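Local coordinates for cyclic AMP receptor protein (Thermus thermophilus, PDB 4EV0) that activates transcription in a cAMP-dependent manner, binding DNA as a homodimer through a winged helix-turn-helix domain, at residues L151-Q156 with H167-L172. Numbering follows the deposited sequence.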
loop_
_atom_site.group_PDB
_atom_site.type_symbol
_atom_site.label_atom_id
_atom_site.label_comp_id
_atom_site.label_asym_id
_atom_site.label_seq_id
_atom_site.Cartn_x
_atom_site.Cartn_y
_atom_site.Cartn_z
ATOM N N LEU B 151 -18.731 -6.063 22.069
ATOM C CA LEU B 151 -18.805 -7.254 22.903
ATOM C C LEU B 151 -17.770 -7.172 24.027
ATOM O O LEU B 151 -18.082 -7.431 25.194
ATOM C CB LEU B 151 -18.534 -8.484 22.052
ATOM C CG LEU B 151 -19.290 -9.758 22.362
ATOM C CD1 LEU B 151 -19.099 -10.684 21.185
ATOM C CD2 LEU B 151 -18.779 -10.402 23.647
ATOM N N LYS B 152 -16.547 -6.782 23.663
ATOM C CA LYS B 152 -15.456 -6.670 24.622
ATOM C C LYS B 152 -15.773 -5.717 25.785
ATOM O O LYS B 152 -15.350 -5.945 26.922
ATOM C CB LYS B 152 -14.156 -6.261 23.917
ATOM C CG LYS B 152 -13.232 -7.443 23.647
ATOM C CD LYS B 152 -12.350 -7.241 22.424
ATOM C CE LYS B 152 -11.072 -6.525 22.799
ATOM N NZ LYS B 152 -10.112 -6.522 21.665
ATOM N N LEU B 153 -16.506 -4.646 25.491
ATOM C CA LEU B 153 -16.929 -3.692 26.515
ATOM C C LEU B 153 -18.041 -4.290 27.366
ATOM O O LEU B 153 -18.053 -4.131 28.574
ATOM C CB LEU B 153 -17.422 -2.388 25.884
ATOM C CG LEU B 153 -16.418 -1.561 25.071
ATOM C CD1 LEU B 153 -17.114 -0.373 24.420
ATOM C CD2 LEU B 153 -15.246 -1.088 25.928
ATOM N N LEU B 154 -18.974 -4.983 26.723
ATOM C CA LEU B 154 -19.993 -5.713 27.452
ATOM C C LEU B 154 -19.368 -6.676 28.448
ATOM O O LEU B 154 -19.925 -6.914 29.526
ATOM C CB LEU B 154 -20.897 -6.497 26.497
ATOM C CG LEU B 154 -22.177 -5.810 26.026
ATOM C CD1 LEU B 154 -22.967 -6.739 25.114
ATOM C CD2 LEU B 154 -23.026 -5.351 27.215
ATOM N N ARG B 155 -18.220 -7.240 28.102
ATOM C CA ARG B 155 -17.676 -8.281 28.954
ATOM C C ARG B 155 -16.879 -7.779 30.170
ATOM O O ARG B 155 -16.333 -8.572 30.941
ATOM C CB ARG B 155 -16.957 -9.381 28.149
ATOM C CG ARG B 155 -16.002 -8.946 27.094
ATOM C CD ARG B 155 -15.061 -10.073 26.639
ATOM N NE ARG B 155 -15.646 -11.050 25.729
ATOM C CZ ARG B 155 -14.989 -11.608 24.702
ATOM N NH1 ARG B 155 -13.728 -11.257 24.443
ATOM N NH2 ARG B 155 -15.585 -12.519 23.926
ATOM N N GLN B 156 -16.865 -6.470 30.386
ATOM C CA GLN B 156 -16.199 -5.950 31.576
ATOM C C GLN B 156 -17.139 -5.907 32.788
ATOM O O GLN B 156 -16.714 -5.590 33.901
ATOM C CB GLN B 156 -15.539 -4.597 31.302
ATOM C CG GLN B 156 -16.507 -3.443 31.140
ATOM C CD GLN B 156 -15.921 -2.311 30.307
ATOM O OE1 GLN B 156 -16.466 -1.204 30.255
ATOM N NE2 GLN B 156 -14.804 -2.591 29.644
ATOM N N HIS B 167 -13.999 7.092 17.754
ATOM C CA HIS B 167 -12.564 6.900 17.536
ATOM C C HIS B 167 -11.935 5.924 18.534
ATOM O O HIS B 167 -11.016 5.183 18.177
ATOM C CB HIS B 167 -11.790 8.234 17.440
ATOM C CG HIS B 167 -11.639 8.964 18.744
ATOM N ND1 HIS B 167 -10.821 8.517 19.762
ATOM C CD2 HIS B 167 -12.176 10.127 19.181
ATOM C CE1 HIS B 167 -10.884 9.361 20.777
ATOM N NE2 HIS B 167 -11.698 10.346 20.450
ATOM N N GLU B 168 -12.439 5.894 19.762
ATOM C CA GLU B 168 -11.908 4.972 20.765
ATOM C C GLU B 168 -12.346 3.547 20.434
ATOM O O GLU B 168 -11.645 2.564 20.702
ATOM C CB GLU B 168 -12.387 5.356 22.172
ATOM C CG GLU B 168 -12.317 6.848 22.477
ATOM C CD GLU B 168 -12.757 7.174 23.908
ATOM O OE1 GLU B 168 -13.891 7.680 24.090
ATOM O OE2 GLU B 168 -11.966 6.927 24.853
ATOM N N LEU B 169 -13.532 3.452 19.854
ATOM C CA LEU B 169 -14.055 2.182 19.398
ATOM C C LEU B 169 -13.276 1.718 18.151
ATOM O O LEU B 169 -13.050 0.511 17.960
ATOM C CB LEU B 169 -15.537 2.373 19.095
ATOM C CG LEU B 169 -16.462 1.182 19.044
ATOM C CD1 LEU B 169 -16.140 0.221 20.167
ATOM C CD2 LEU B 169 -17.854 1.748 19.171
ATOM N N ALA B 170 -12.859 2.672 17.317
ATOM C CA ALA B 170 -12.085 2.346 16.123
ATOM C C ALA B 170 -10.695 1.822 16.503
ATOM O O ALA B 170 -10.168 0.881 15.892
ATOM C CB ALA B 170 -11.977 3.563 15.189
ATOM N N ALA B 171 -10.101 2.437 17.517
ATOM C CA ALA B 171 -8.822 1.967 18.024
ATOM C C ALA B 171 -8.994 0.561 18.591
ATOM O O ALA B 171 -8.136 -0.302 18.411
ATOM C CB ALA B 171 -8.275 2.934 19.090
ATOM N N LEU B 172 -10.106 0.337 19.274
ATOM C CA LEU B 172 -10.390 -0.978 19.833
ATOM C C LEU B 172 -10.509 -2.026 18.733
ATOM O O LEU B 172 -9.860 -3.064 18.803
ATOM C CB LEU B 172 -11.669 -0.948 20.675
ATOM C CG LEU B 172 -11.625 -1.597 22.063
ATOM C CD1 LEU B 172 -12.661 -2.710 22.198
ATOM C CD2 LEU B 172 -10.231 -2.124 22.380
#
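The last turn of the helix ending at Leu-154 faces the helix that carries Leu-169 and Leu-172 at ordinary packing distance, with CA atoms 9.0 Å apart for Lys-152 and Leu-172 and 9.7 Å for Leu-153 and Leu-169. At such a spacing backbones cannot meet, and the contact illustrates how side chains join segments 151-156 and 167-172 by apolar touch, with no hydrogen bond between them. Lys-152 contributes its hydrocarbon stem rather than its charge. Its chain bends at chi3 (88°), which turns CE back so that it and CB both lie about 4.2 Å from CD1 of Leu-172; this methyl sits against the concave side of the bend, and the two side chains pass at a slant. The ammonium NZ is a little farther from the same methyl, at 4.6 Å. Beside this pair, Leu-153 meets Leu-169 end to end, methyl to methyl, with 4.4 Å between their CD1 atoms. Leu-153 starts out toward the opposing helix, whereas Leu-169 does not and reaches the contact through its tip, its CG lying roughly anti to the backbone N (chi1 -160°). Leu-169 and Leu-172, three residues apart, share one helical face. With only 160 Å² buried, this light contact seats helix 166-173, the first of the predicted helix-turn-helix, against the end of helix 139-154 in the winged domain, away from the cAMP site. Leu-169 also packs on Ala-149 and Leu-150 of helix 139-154 and on Val-180 and Leu-184 of helix 177-189, tying that first helix to the second, while Leu-215 of the second subunit packs on Lys-152 and Leu-153 touches Ile-164 just after strand 161-163, an outer strand of the sheet that includes the wing hairpin.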